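Local coordinates for secreted effector CSEP0064 (Blumeria graminis f. sp. hordei, PDB 6FMB), which binds host RNA as a non-catalytic RNase homologue and inhibits the host ribosomal RNA degradation induced by ribosome-inactivating proteins, increasing plant susceptibility to infection, at residues V51-V56 with K69-T74. Residues are numbered along the deposited sequence; the frame is centred on the assembly and turned at random.
Sequences VRQFPV and KYYILT
Gln53 turns its amide edge-on to the Tyr71 ring, with NE2 over one face, displaced toward the rim and 3.5 Å from Tyr71 CG. The amide and ring planes stand perpendicular. With Gln53 CG anti to the backbone N (chi1 -175°), that methylene meets Tyr71 CD1 at 3.6 Å; the chain then bends at chi2, which places CD, and NE2 lies beyond it over the ring. On the same side of the sheet, CD2 of Leu73 packs against Gln53 CB at 3.5 Å. Val56 and Phe54 face the other way, together with Tyr70 and Ile72; there Val56 CG1, set between its own backbone N and carbonyl carbon, presses on Tyr70 CB at 3.6 Å, the two side chains crossing at about a right angle. The carbonyl O of Val56 lies in the plane of the Tyr70 ring, at its edge.

Between these two layers of side chains runs the pairing of the two central strands of a four-stranded antiparallel sheet, in a fold shared with fungal RNases. Arg52 and Thr74 exchange two backbone hydrogen bonds, as do Phe54 and Ile72, whose Ile72 N to Phe54 O bond (2.9 Å) is nearly straight. Pro55 forms a non-hydrogen-bonded pair with Tyr71, and its CA approaches Tyr70 O at 3.5 Å in a CA-H...O contact. Past it, Val56 N donates to Tyr70 O from well above the carbonyl plane, and a water donates to Val56 O and accepts from Lys69 N, bridging the two.

Helix 14-24 packs on the side bearing Phe54, Val56 and Ile72, through Ala20, Val21, Ala24 and Asn16. Arg52 reaches away from strand 70-74 to a salt bridge with Glu50, while Phe84 of strand 81-85 meets the Tyr71 ring at a shallow angle.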
ATOM      1  N   VAL A  51      -4.316 -10.627  -1.652  1.00  9.75           N
ATOM      2  CA  VAL A  51      -3.633  -9.331  -1.685  1.00  9.30           C
ATOM      3  C   VAL A  51      -4.666  -8.230  -1.426  1.00  9.37           C
ATOM      4  O   VAL A  51      -5.833  -8.338  -1.844  1.00 10.16           O
ATOM      5  CB  VAL A  51      -2.896  -9.138  -3.036  1.00  9.57           C
ATOM      6  CG1 VAL A  51      -2.459  -7.695  -3.254  1.00 10.14           C
ATOM      7  CG2 VAL A  51      -1.685 -10.048  -3.093  1.00  9.96           C
ATOM      8  N   ARG A  52      -4.230  -7.188  -0.727  1.00  9.11           N
ATOM      9  CA  ARG A  52      -5.059  -6.037  -0.427  1.00  9.58           C
ATOM     10  C   ARG A  52      -4.349  -4.742  -0.812  1.00  9.27           C
ATOM     11  O   ARG A  52      -3.115  -4.620  -0.728  1.00  9.72           O
ATOM     12  CB  ARG A  52      -5.457  -6.021   1.051  1.00  9.67           C
ATOM     13  CG  ARG A  52      -6.431  -7.131   1.400  1.00 10.27           C
ATOM     14  CD  ARG A  52      -6.867  -7.092   2.846  1.00 10.94           C
ATOM     15  NE  ARG A  52      -7.963  -8.026   3.057  1.00 12.47           N
ATOM     16  CZ  ARG A  52      -8.929  -7.891   3.959  1.00 13.44           C
ATOM     17  NH1 ARG A  52      -8.906  -6.907   4.834  1.00 12.01           N
ATOM     18  NH2 ARG A  52      -9.900  -8.792   3.998  1.00 15.21           N
ATOM     19  N   GLN A  53      -5.170  -3.774  -1.235  1.00  9.24           N
ATOM     20  CA  GLN A  53      -4.742  -2.418  -1.568  1.00  9.31           C
ATOM     21  C   GLN A  53      -5.191  -1.470  -0.457  1.00  9.43           C
ATOM     22  O   GLN A  53      -6.374  -1.467  -0.111  1.00 10.64           O
ATOM     23  CB  GLN A  53      -5.332  -1.963  -2.899  1.00 11.21           C
ATOM     24  CG  GLN A  53      -4.835  -0.590  -3.371  1.00 11.80           C
ATOM     25  CD  GLN A  53      -5.883   0.308  -3.982  1.00 10.09           C
ATOM     26  OE1 GLN A  53      -7.057  -0.002  -3.966  1.00 12.40           O
ATOM     27  NE2 GLN A  53      -5.452   1.460  -4.486  1.00 11.15           N
ATOM     28  N   PHE A  54      -4.254  -0.675   0.096  1.00  9.52           N
ATOM     29  CA  PHE A  54      -4.624   0.269   1.154  1.00  9.09           C
ATOM     30  C   PHE A  54      -3.811   1.536   0.956  1.00  8.72           C
ATOM     31  O   PHE A  54      -2.606   1.467   0.664  1.00  9.51           O
ATOM     32  CB  PHE A  54      -4.400  -0.338   2.551  1.00 10.46           C
ATOM     33  CG  PHE A  54      -5.095   0.424   3.655  1.00  9.95           C
ATOM     34  CD1 PHE A  54      -6.431   0.172   3.970  1.00  9.95           C
ATOM     35  CD2 PHE A  54      -4.427   1.400   4.394  1.00  9.55           C
ATOM     36  CE1 PHE A  54      -7.086   0.897   4.950  1.00 11.46           C
ATOM     37  CE2 PHE A  54      -5.085   2.115   5.392  1.00 10.47           C
ATOM     38  CZ  PHE A  54      -6.419   1.855   5.670  1.00 11.26           C
ATOM     39  N   PRO A  55      -4.442   2.716   1.098  1.00  8.81           N
ATOM     40  CA  PRO A  55      -3.686   3.939   0.849  1.00  8.80           C
ATOM     41  C   PRO A  55      -2.633   4.245   1.924  1.00  8.48           C
ATOM     42  O   PRO A  55      -2.720   3.755   3.062  1.00  8.94           O
ATOM     43  CB  PRO A  55      -4.782   5.037   0.814  1.00  8.88           C
ATOM     44  CG  PRO A  55      -6.064   4.306   0.551  1.00  8.87           C
ATOM     45  CD  PRO A  55      -5.873   3.037   1.336  1.00  9.02           C
ATOM     46  N   VAL A  56      -1.646   5.062   1.557  1.00  9.24           N
ATOM     47  CA  VAL A  56      -0.566   5.467   2.473  1.00  9.31           C
ATOM     48  C   VAL A  56      -0.282   6.957   2.231  1.00 10.15           C
ATOM     49  O   VAL A  56      -0.507   7.475   1.130  1.00 11.13           O
ATOM     50  CB  VAL A  56       0.688   4.540   2.292  1.00 10.20           C
ATOM     51  CG1 VAL A  56       1.372   4.755   0.956  1.00  9.85           C
ATOM     52  CG2 VAL A  56       1.707   4.690   3.430  1.00 11.03           C
ATOM     53  N   LYS A  69      -3.319   9.298  -3.219  1.00 11.79           N
ATOM     54  CA  LYS A  69      -2.122   9.683  -3.989  1.00 14.14           C
ATOM     55  C   LYS A  69      -1.059   8.583  -4.028  1.00 14.17           C
ATOM     56  O   LYS A  69      -0.333   8.468  -5.022  1.00 17.47           O
ATOM     57  CB  LYS A  69      -1.467  10.927  -3.377  1.00 18.49           C
ATOM     58  CG  LYS A  69      -2.221  12.236  -3.614  1.00 24.30           C
ATOM     59  CD  LYS A  69      -1.588  13.440  -2.909  1.00 33.55           C
ATOM     60  CE  LYS A  69      -0.078  13.521  -3.129  1.00 36.73           C
ATOM     61  NZ  LYS A  69       0.544  14.839  -2.796  1.00 39.18           N
ATOM     62  N   TYR A  70      -0.912   7.856  -2.916  1.00 10.15           N
ATOM     63  CA  TYR A  70      -0.007   6.706  -2.785  1.00  9.81           C
ATOM     64  C   TYR A  70      -0.768   5.548  -2.173  1.00  9.18           C
ATOM     65  O   TYR A  70      -1.694   5.750  -1.378  1.00  9.42           O
ATOM     66  CB  TYR A  70       1.206   7.026  -1.883  1.00 11.02           C
ATOM     67  CG  TYR A  70       1.859   8.352  -2.219  1.00 11.57           C
ATOM     68  CD1 TYR A  70       2.712   8.462  -3.313  1.00 12.57           C
ATOM     69  CD2 TYR A  70       1.594   9.506  -1.479  1.00 12.58           C
ATOM     70  CE1 TYR A  70       3.308   9.667  -3.649  1.00 15.26           C
ATOM     71  CE2 TYR A  70       2.191  10.722  -1.816  1.00 15.10           C
ATOM     72  CZ  TYR A  70       3.034  10.790  -2.913  1.00 15.82           C
ATOM     73  OH  TYR A  70       3.625  11.970  -3.290  1.00 21.23           O
ATOM     74  N   TYR A  71      -0.356   4.328  -2.507  1.00  8.96           N
ATOM     75  CA  TYR A  71      -0.974   3.147  -1.910  1.00  9.49           C
ATOM     76  C   TYR A  71      -0.016   1.985  -1.894  1.00  9.08           C
ATOM     77  O   TYR A  71       0.967   1.965  -2.634  1.00  9.98           O
ATOM     78  CB  TYR A  71      -2.276   2.758  -2.633  1.00 10.29           C
ATOM     79  CG  TYR A  71      -2.129   2.399  -4.107  1.00 10.11           C
ATOM     80  CD1 TYR A  71      -1.873   1.084  -4.495  1.00 11.23           C
ATOM     81  CD2 TYR A  71      -2.314   3.356  -5.108  1.00 11.36           C
ATOM     82  CE1 TYR A  71      -1.765   0.751  -5.830  1.00 12.61           C
ATOM     83  CE2 TYR A  71      -2.213   3.016  -6.456  1.00 12.09           C
ATOM     84  CZ  TYR A  71      -1.927   1.717  -6.808  1.00 13.74           C
ATOM     85  OH  TYR A  71      -1.821   1.383  -8.145  1.00 17.35           O
ATOM     86  N   ILE A  72      -0.300   1.006  -1.037  1.00  9.14           N
ATOM     87  CA  ILE A  72       0.438  -0.251  -1.016  1.00  9.47           C
ATOM     88  C   ILE A  72      -0.417  -1.374  -1.588  1.00  9.28           C
ATOM     89  O   ILE A  72      -1.648  -1.315  -1.560  1.00  9.38           O
ATOM     90  CB  ILE A  72       0.938  -0.603   0.409  1.00 10.37           C
ATOM     91  CG1 ILE A  72      -0.180  -1.095   1.339  1.00 11.06           C
ATOM     92  CG2 ILE A  72       1.654   0.597   1.026  1.00 11.32           C
ATOM     93  CD1 ILE A  72       0.364  -1.873   2.515  1.00 12.26           C
ATOM     94  N   LEU A  73       0.277  -2.392  -2.085  1.00  9.70           N
ATOM     95  CA  LEU A  73      -0.305  -3.722  -2.316  1.00  9.97           C
ATOM     96  C   LEU A  73       0.485  -4.693  -1.452  1.00  9.67           C
ATOM     97  O   LEU A  73       1.733  -4.661  -1.452  1.00 10.37           O
ATOM     98  CB  LEU A  73      -0.232  -4.137  -3.785  1.00 11.02           C
ATOM     99  CG  LEU A  73      -0.986  -3.275  -4.797  1.00 12.98           C
ATOM    100  CD1 LEU A  73      -0.749  -3.773  -6.211  1.00 15.05           C
ATOM    101  CD2 LEU A  73      -2.471  -3.254  -4.521  1.00 14.83           C
ATOM    102  N   THR A  74      -0.219  -5.555  -0.720  1.00  9.85           N
ATOM    103  CA  THR A  74       0.436  -6.484   0.193  1.00  9.49           C
ATOM    104  C   THR A  74      -0.371  -7.755   0.395  1.00  8.78           C
ATOM    105  O   THR A  74      -1.603  -7.714   0.315  1.00  9.51           O
ATOM    106  CB  THR A  74       0.666  -5.777   1.561  1.00 11.02           C
ATOM    107  OG1 THR A  74       1.519  -6.572   2.388  1.00 11.22           O
ATOM    108  CG2 THR A  74      -0.658  -5.446   2.291  1.00 11.08           C
TER
HETATM  109  O   HOH W   1      -2.594   8.788  -0.432  1.00 15.00           O